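Local coordinates for protein AlkD2 (Streptococcus mutans, PDB 6M9M) that is of unknown function but binds inosine-5'-monophosphate and belongs to the HEAT-like repeat family of DNA glycosylases, at residues A[72-76]-A[77-81]; A[93-96]-A[97-101]; A[110-113]-A[114-117]. All blocks are in the same frame, centred on the assembly; numbering follows the deposited sequence.

Interaction 1 of 3, residues A[72-76]-A[77-81]; sequences LIFMR and DEVSK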
loop_
_atom_site.group_PDB
_atom_site.type_symbol
_atom_site.label_atom_id
_atom_site.label_comp_id
_atom_site.label_asym_id
_atom_site.label_seq_id
_atom_site.Cartn_x
_atom_site.Cartn_y
_atom_site.Cartn_z
ATOM N N LEU A 72 -0.257 -7.154 -11.243
ATOM C CA LEU A 72 -1.102 -6.530 -10.229
ATOM C C LEU A 72 -1.903 -7.569 -9.438
ATOM O O LEU A 72 -2.032 -7.452 -8.217
ATOM C CB LEU A 72 -2.001 -5.489 -10.879
ATOM C CG LEU A 72 -2.861 -4.670 -9.943
ATOM C CD1 LEU A 72 -2.017 -3.850 -8.995
ATOM C CD2 LEU A 72 -3.818 -3.793 -10.711
ATOM N N ILE A 73 -2.436 -8.600 -10.115
ATOM C CA ILE A 73 -3.143 -9.673 -9.415
ATOM C C ILE A 73 -2.198 -10.417 -8.477
ATOM O O ILE A 73 -2.573 -10.775 -7.356
ATOM C CB ILE A 73 -3.809 -10.632 -10.424
ATOM C CG1 ILE A 73 -5.010 -9.968 -11.105
ATOM C CG2 ILE A 73 -4.203 -11.947 -9.760
ATOM C CD1 ILE A 73 -5.529 -10.725 -12.326
ATOM N N PHE A 74 -0.969 -10.687 -8.917
ATOM C CA PHE A 74 -0.014 -11.361 -8.037
ATOM C C PHE A 74 0.284 -10.523 -6.793
ATOM O O PHE A 74 0.371 -11.057 -5.679
ATOM C CB PHE A 74 1.250 -11.687 -8.816
ATOM C CG PHE A 74 2.204 -12.601 -8.104
ATOM C CD1 PHE A 74 2.081 -13.970 -8.216
ATOM C CD2 PHE A 74 3.232 -12.092 -7.338
ATOM C CE1 PHE A 74 2.968 -14.825 -7.575
ATOM C CE2 PHE A 74 4.127 -12.948 -6.695
ATOM C CZ PHE A 74 3.992 -14.311 -6.821
ATOM N N MET A 75 0.407 -9.201 -6.955
ATOM C CA MET A 75 0.545 -8.320 -5.801
ATOM C C MET A 75 -0.658 -8.440 -4.870
ATOM O O MET A 75 -0.515 -8.593 -3.648
ATOM C CB MET A 75 0.681 -6.871 -6.275
ATOM C CG MET A 75 1.978 -6.507 -6.971
ATOM S SD MET A 75 1.922 -4.932 -7.849
ATOM C CE MET A 75 1.350 -3.818 -6.576
ATOM N N ARG A 76 -1.857 -8.351 -5.443
ATOM C CA ARG A 76 -3.095 -8.337 -4.668
ATOM C C ARG A 76 -3.279 -9.619 -3.878
ATOM O O ARG A 76 -3.672 -9.587 -2.710
ATOM C CB ARG A 76 -4.276 -8.153 -5.626
ATOM C CG ARG A 76 -5.631 -7.942 -4.961
ATOM C CD ARG A 76 -6.771 -7.968 -5.975
ATOM N NE ARG A 76 -6.917 -9.309 -6.510
ATOM C CZ ARG A 76 -7.475 -9.631 -7.670
ATOM N NH1 ARG A 76 -7.966 -8.697 -8.461
ATOM N NH2 ARG A 76 -7.521 -10.900 -8.028
ATOM N N ASP A 77 -3.005 -10.762 -4.506
ATOM C CA ASP A 77 -3.412 -12.039 -3.951
ATOM C C ASP A 77 -2.275 -12.885 -3.400
ATOM O O ASP A 77 -2.539 -13.765 -2.584
ATOM C CB ASP A 77 -4.134 -12.868 -5.022
ATOM C CG ASP A 77 -5.488 -12.313 -5.393
ATOM O OD1 ASP A 77 -5.998 -11.410 -4.689
ATOM O OD2 ASP A 77 -6.025 -12.779 -6.412
ATOM N N GLU A 78 -1.041 -12.694 -3.861
ATOM C CA GLU A 78 0.080 -13.514 -3.432
ATOM C C GLU A 78 1.082 -12.761 -2.570
ATOM O O GLU A 78 1.435 -13.251 -1.505
ATOM C CB GLU A 78 0.785 -14.185 -4.614
ATOM C CG GLU A 78 -0.145 -14.904 -5.567
ATOM C CD GLU A 78 -0.957 -16.024 -4.935
ATOM O OE1 GLU A 78 -0.612 -16.501 -3.834
ATOM O OE2 GLU A 78 -1.940 -16.441 -5.572
ATOM N N VAL A 79 1.526 -11.567 -2.980
ATOM C CA VAL A 79 2.441 -10.809 -2.127
ATOM C C VAL A 79 1.766 -10.505 -0.792
ATOM O O VAL A 79 2.428 -10.433 0.254
ATOM C CB VAL A 79 2.938 -9.538 -2.845
ATOM C CG1 VAL A 79 3.836 -8.742 -1.911
ATOM C CG2 VAL A 79 3.673 -9.902 -4.130
ATOM N N SER A 80 0.445 -10.296 -0.808
ATOM C CA SER A 80 -0.308 -10.034 0.403
ATOM C C SER A 80 -0.237 -11.163 1.421
ATOM O O SER A 80 -0.563 -10.909 2.585
ATOM C CB SER A 80 -1.755 -9.757 0.028
ATOM O OG SER A 80 -2.274 -10.859 -0.690
ATOM N N LYS A 81 0.214 -12.366 1.039
ATOM C CA LYS A 81 0.418 -13.471 1.977
ATOM C C LYS A 81 1.775 -13.425 2.680
ATOM O O LYS A 81 2.032 -14.251 3.559
ATOM C CB LYS A 81 0.277 -14.820 1.257
ATOM C CG LYS A 81 -1.085 -15.067 0.653
ATOM C CD LYS A 81 -1.030 -16.299 -0.277
ATOM C CE LYS A 81 -2.384 -16.629 -0.843
ATOM N NZ LYS A 81 -2.292 -17.693 -1.857
#
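Arg76 and Asp77, neighbours in sequence on helix 69-79, form a two-pronged salt bridge along the helix surface. Arg76 NE reaches Asp77 OD1 at 2.9 Å and Arg76 NH2 reaches Asp77 OD2, also at 2.9 Å, so the guanidinium grips the carboxylate side-on with one nitrogen for each oxygen. Both oxygens lie near the guanidinium plane and both N-H bonds are almost straight, yet the two groups are not coplanar: their planes stand 45° apart, and OD1 is met from above the carboxylate plane. A bend at chi3 (68°) turns the arginine chain back to lie beside the aspartate. The remaining nitrogen, NH1, bridges to Glu113 on helix 108-115.

The apolar part centres on Phe74. Glu78 CB sits over one ring face in a CH-pi contact, 3.7 Å from the centroid of the Phe74 ring and 11° off its normal, while Val79 CG2 approaches the ring obliquely. Phe44 meets the same ring edge-to-face, and Val79 packs on Val59 and Phe62, tying helix 69-79 to helix 52-65 in this all-helical, HEAT-like repeat fold.

Backbone bonding records a widening of the helix into a pi-type turn at 77-79. Phe74 O accepts from both Glu78 N, at 2.8 Å, and Val79 N, at 3.0 Å, and the second, i to i+5 bond is the straighter. A weak bond of the same spacing joins Ser80 N to Met75 O. Ser80 OG then donates to Arg76 O over 2.8 Å, arriving from above the carbonyl plane, and Thr122 bonds to that same carbonyl.

Interaction 2 of 3, residues A[93-96]-A[97-101]; sequences KAFD and EFCKK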
loop_
_atom_site.group_PDB
_atom_site.type_symbol
_atom_site.label_atom_id
_atom_site.label_comp_id
_atom_site.label_asym_id
_atom_site.label_seq_id
_atom_site.Cartn_x
_atom_site.Cartn_y
_atom_site.Cartn_z
ATOM N N LYS A 93 3.651 0.487 -0.866
ATOM C CA LYS A 93 4.318 1.420 -1.770
ATOM C C LYS A 93 4.129 1.014 -3.223
ATOM O O LYS A 93 3.947 1.873 -4.099
ATOM C CB LYS A 93 5.810 1.482 -1.445
ATOM C CG LYS A 93 6.098 2.058 -0.074
ATOM C CD LYS A 93 7.557 2.010 0.320
ATOM C CE LYS A 93 7.740 2.315 1.799
ATOM N NZ LYS A 93 7.345 3.712 2.118
ATOM N N ALA A 94 4.194 -0.290 -3.506
ATOM C CA ALA A 94 4.001 -0.755 -4.876
ATOM C C ALA A 94 2.572 -0.525 -5.343
ATOM O O ALA A 94 2.342 -0.235 -6.523
ATOM C CB ALA A 94 4.368 -2.228 -4.976
ATOM N N PHE A 95 1.594 -0.642 -4.445
ATOM C CA PHE A 95 0.228 -0.325 -4.821
ATOM C C PHE A 95 0.083 1.164 -5.125
ATOM O O PHE A 95 -0.562 1.546 -6.108
ATOM C CB PHE A 95 -0.755 -0.763 -3.724
ATOM C CG PHE A 95 -2.176 -0.521 -4.123
ATOM C CD1 PHE A 95 -2.745 -1.295 -5.109
ATOM C CD2 PHE A 95 -2.899 0.537 -3.607
ATOM C CE1 PHE A 95 -4.020 -1.052 -5.570
ATOM C CE2 PHE A 95 -4.190 0.780 -4.068
ATOM C CZ PHE A 95 -4.743 -0.009 -5.048
ATOM N N ASP A 96 0.691 2.023 -4.305
ATOM C CA ASP A 96 0.669 3.453 -4.611
ATOM C C ASP A 96 1.318 3.725 -5.960
ATOM O O ASP A 96 0.864 4.595 -6.710
ATOM C CB ASP A 96 1.371 4.225 -3.489
ATOM C CG ASP A 96 1.180 5.713 -3.579
ATOM O OD1 ASP A 96 0.056 6.158 -3.867
ATOM O OD2 ASP A 96 2.159 6.439 -3.306
ATOM N N GLU A 97 2.395 2.998 -6.275
ATOM C CA GLU A 97 3.069 3.150 -7.567
ATOM C C GLU A 97 2.127 2.819 -8.719
ATOM O O GLU A 97 2.089 3.531 -9.730
ATOM C CB GLU A 97 4.318 2.270 -7.604
ATOM C CG GLU A 97 5.113 2.330 -8.888
ATOM C CD GLU A 97 5.783 3.652 -9.124
ATOM O OE1 GLU A 97 6.107 4.323 -8.124
ATOM O OE2 GLU A 97 6.008 4.002 -10.309
ATOM N N PHE A 98 1.384 1.720 -8.606
ATOM C CA PHE A 98 0.388 1.396 -9.622
ATOM C C PHE A 98 -0.577 2.568 -9.822
ATOM O O PHE A 98 -0.853 2.992 -10.957
ATOM C CB PHE A 98 -0.426 0.151 -9.230
ATOM C CG PHE A 98 -1.642 -0.012 -10.091
ATOM C CD1 PHE A 98 -1.519 -0.426 -11.397
ATOM C CD2 PHE A 98 -2.904 0.336 -9.631
ATOM C CE1 PHE A 98 -2.611 -0.519 -12.226
ATOM C CE2 PHE A 98 -3.997 0.258 -10.469
ATOM C CZ PHE A 98 -3.849 -0.183 -11.764
ATOM N N CYS A 99 -1.112 3.098 -8.711
ATOM C CA CYS A 99 -2.119 4.154 -8.801
ATOM C C CYS A 99 -1.532 5.422 -9.406
ATOM O O CYS A 99 -2.192 6.096 -10.203
ATOM C CB CYS A 99 -2.711 4.441 -7.423
ATOM S SG CYS A 99 -3.668 3.102 -6.700
ATOM N N LYS A 100 -0.300 5.768 -9.022
ATOM C CA LYS A 100 0.361 6.943 -9.576
ATOM C C LYS A 100 0.560 6.815 -11.074
ATOM O O LYS A 100 0.382 7.790 -11.814
ATOM C CB LYS A 100 1.716 7.106 -8.867
ATOM C CG LYS A 100 2.593 8.247 -9.340
ATOM C CD LYS A 100 3.919 8.248 -8.560
ATOM C CE LYS A 100 4.815 9.400 -8.982
ATOM N NZ LYS A 100 6.070 9.466 -8.177
ATOM N N LYS A 101 0.955 5.621 -11.539
ATOM C CA LYS A 101 1.268 5.430 -12.952
ATOM C C LYS A 101 0.016 5.484 -13.816
ATOM O O LYS A 101 0.014 6.119 -14.872
ATOM C CB LYS A 101 1.995 4.100 -13.150
ATOM C CG LYS A 101 3.425 4.087 -12.630
ATOM C CD LYS A 101 4.432 3.723 -13.719
ATOM C CE LYS A 101 5.162 2.426 -13.394
ATOM N NZ LYS A 101 6.338 2.214 -14.293
#
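Cys99 lays its sulfur over one face of the Phe95 ring, one helical turn earlier on helix 85-102. The SG atom of Cys99 stands 4.0 Å from the centroid of the Phe95 ring. It lies 30° off the ring normal, displaced toward the CE2-CZ bond, and its closest ring atom is Phe95 CE2, 3.5 Å from Cys99 SG. The torsions make this possible, since Phe95 carries its ring anti to the backbone N (chi1 -177°) while Cys99 SG lies beside its own N (chi1 -66°). Phe98 joins more loosely; its CD2 approaches the Phe95 ring obliquely, 4.4 Å from Phe95 CE1.

These three side chains form the buried side. Helix 108-115 packs against all of them, as expected where successive helices of a HEAT-like repeat protein stack, and Phe98 also touches Leu72 on helix 69-79.

The other side is more open and its side chains diverge. Asp96, Glu97 and Lys100 meet the neighbouring turn mainly through their first carbons and backbone, and Asp96 OD2 remains 6.9 Å from Lys100 NZ, too far for a salt bridge. Lys93 makes a cation-pi contact with Phe20. Regular i to i+4 backbone bonds continue beneath both sides, including Lys100 N to Asp96 O at 2.8 Å and Cys99 N to Phe95 O at 3.1 Å. The sulfur-aromatic contact is thus buried and made within the helix itself, whereas the Asp96 carboxylate is satisfied from outside these two turns, OD1 by the hydroxyl of Tyr104 and OD2 by the guanidinium of Arg136.

Interaction 3 of 3, residues A[110-113]-A[114-117]; sequences IIDE and WLKS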
loop_
_atom_site.group_PDB
_atom_site.type_symbol
_atom_site.label_atom_id
_atom_site.label_comp_id
_atom_site.label_asym_id
_atom_site.label_seq_id
_atom_site.Cartn_x
_atom_site.Cartn_y
_atom_site.Cartn_z
ATOM N N ILE A 110 -9.776 -0.193 -9.001
ATOM C CA ILE A 110 -8.803 -1.088 -8.389
ATOM C C ILE A 110 -8.645 -0.777 -6.905
ATOM O O ILE A 110 -8.554 -1.686 -6.076
ATOM C CB ILE A 110 -7.466 -0.994 -9.145
ATOM C CG1 ILE A 110 -7.628 -1.344 -10.618
ATOM C CG2 ILE A 110 -6.426 -1.859 -8.483
ATOM C CD1 ILE A 110 -8.184 -2.669 -10.879
ATOM N N ILE A 111 -8.574 0.507 -6.554
ATOM C CA ILE A 111 -8.573 0.902 -5.153
ATOM C C ILE A 111 -9.762 0.259 -4.441
ATOM O O ILE A 111 -9.620 -0.365 -3.378
ATOM C CB ILE A 111 -8.572 2.435 -5.042
ATOM C CG1 ILE A 111 -7.256 3.011 -5.588
ATOM C CG2 ILE A 111 -8.779 2.873 -3.602
ATOM C CD1 ILE A 111 -7.283 4.497 -5.814
ATOM N N ASP A 112 -10.951 0.372 -5.033
ATOM C CA ASP A 112 -12.140 -0.174 -4.385
ATOM C C ASP A 112 -12.054 -1.692 -4.271
ATOM O O ASP A 112 -12.469 -2.273 -3.264
ATOM C CB ASP A 112 -13.387 0.287 -5.150
ATOM C CG ASP A 112 -13.636 1.784 -4.984
ATOM O OD1 ASP A 112 -13.156 2.337 -3.976
ATOM O OD2 ASP A 112 -14.287 2.414 -5.845
ATOM N N GLU A 113 -11.517 -2.353 -5.290
ATOM C CA GLU A 113 -11.339 -3.801 -5.238
ATOM C C GLU A 113 -10.402 -4.209 -4.106
ATOM O O GLU A 113 -10.701 -5.130 -3.341
ATOM C CB GLU A 113 -10.810 -4.246 -6.597
ATOM C CG GLU A 113 -10.509 -5.688 -6.783
ATOM C CD GLU A 113 -10.119 -5.952 -8.238
ATOM O OE1 GLU A 113 -8.917 -5.888 -8.558
ATOM O OE2 GLU A 113 -11.019 -6.169 -9.074
ATOM N N TRP A 114 -9.270 -3.520 -3.959
ATOM C CA TRP A 114 -8.341 -3.882 -2.892
ATOM C C TRP A 114 -8.944 -3.609 -1.517
ATOM O O TRP A 114 -8.757 -4.402 -0.589
ATOM C CB TRP A 114 -7.014 -3.148 -3.067
ATOM C CG TRP A 114 -6.111 -3.714 -4.134
ATOM C CD1 TRP A 114 -6.437 -4.058 -5.416
ATOM C CD2 TRP A 114 -4.719 -4.014 -3.983
ATOM N NE1 TRP A 114 -5.331 -4.540 -6.072
ATOM C CE2 TRP A 114 -4.261 -4.524 -5.217
ATOM C CE3 TRP A 114 -3.818 -3.900 -2.922
ATOM C CZ2 TRP A 114 -2.938 -4.918 -5.418
ATOM C CZ3 TRP A 114 -2.502 -4.275 -3.123
ATOM C CH2 TRP A 114 -2.076 -4.796 -4.359
ATOM N N LEU A 115 -9.677 -2.496 -1.358
ATOM C CA LEU A 115 -10.283 -2.188 -0.068
ATOM C C LEU A 115 -11.344 -3.208 0.341
ATOM O O LEU A 115 -11.625 -3.339 1.539
ATOM C CB LEU A 115 -10.917 -0.793 -0.099
ATOM C CG LEU A 115 -9.990 0.403 -0.226
ATOM C CD1 LEU A 115 -10.804 1.661 -0.508
ATOM C CD2 LEU A 115 -9.160 0.574 1.028
ATOM N N LYS A 116 -11.920 -3.936 -0.618
ATOM C CA LYS A 116 -12.949 -4.936 -0.353
ATOM C C LYS A 116 -12.414 -6.363 -0.404
ATOM O O LYS A 116 -13.188 -7.313 -0.269
ATOM C CB LYS A 116 -14.113 -4.756 -1.331
ATOM C CG LYS A 116 -14.876 -3.454 -1.112
ATOM C CD LYS A 116 -15.981 -3.241 -2.125
ATOM C CE LYS A 116 -16.556 -1.835 -2.005
ATOM N NZ LYS A 116 -16.977 -1.519 -0.612
ATOM N N SER A 117 -11.105 -6.535 -0.543
ATOM C CA SER A 117 -10.513 -7.854 -0.678
ATOM C C SER A 117 -10.616 -8.671 0.604
ATOM O O SER A 117 -10.705 -8.141 1.708
ATOM C CB SER A 117 -9.025 -7.733 -1.001
ATOM O OG SER A 117 -8.366 -8.959 -0.730
HETATM O O HOH W 1 -6.306 -5.648 -8.683
#
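Ile110 packs against the indole of Trp114 from one turn earlier on helix 108-115, a helix in the stack of a HEAT-like repeat protein. The branch that touches is CG2: Ile110 CG2 lies 3.8 Å from Trp114 CD1 and equally near NE1, so the methyl meets the five-membered part of the indole. The carbonyl of the same isoleucine comes close too, with Ile110 O 3.2 Å from Trp114 CD1. Trp114 CG is placed beside its backbone N (chi1 -77°), which swings the indole back over this turn. Next along the helix, Ile111 and Leu115 run side by side, Ile111 CG2 standing 3.9 Å from Leu115 CD1.

Beneath these side chains, Trp114 N and Leu115 N make nearly straight i to i+4 bonds to Ile110 O and Ile111 O. The pattern then changes at the helix end. In the conformer of Lys116 described here, its N is shared between Asp112 O, through a weak bond, and Glu113 O at 3.2 Å, which it meets from well above the carbonyl plane; Lys116 is also the first residue to leave helical backbone angles.

Farther out, Trp114 packs on Leu72, Met75 and Arg76 of helix 69-79 and on Thr122 and Ala126 of helix 120-129, which together confine the indole. Asp112 is engaged by Arg149. Glu113, the partner of Arg76, extends its chain to a water: Glu113 OE1 accepts a hydrogen bond from the water oxygen 2.6 Å away, and that oxygen, lying in the indole plane, accepts one from Trp114 NE1 at 3.0 Å.

How the interactions relate
All three are local contacts within single helices, and the helices meet one another. Interactions 2 and 3 meet through apolar side chains: Phe95 CE1 comes within 3.4 Å of Trp114 CD2, and Cys99 packs on Ile111. Interaction 1 adds Leu72 and Met75 to this core, against Phe98, Ala94 and Trp114, but joins interaction 3 through charge as well, Arg76 NH1 meeting Glu113 OE1 at 3.0 Å. Each contact has a buried and a more open side. Interaction 2 lies nearest the chain centre and keeps regular helix; farther out, interaction 1 contains a pi-type widening and interaction 3 runs past the end of its helix, where the bonding shortens in span.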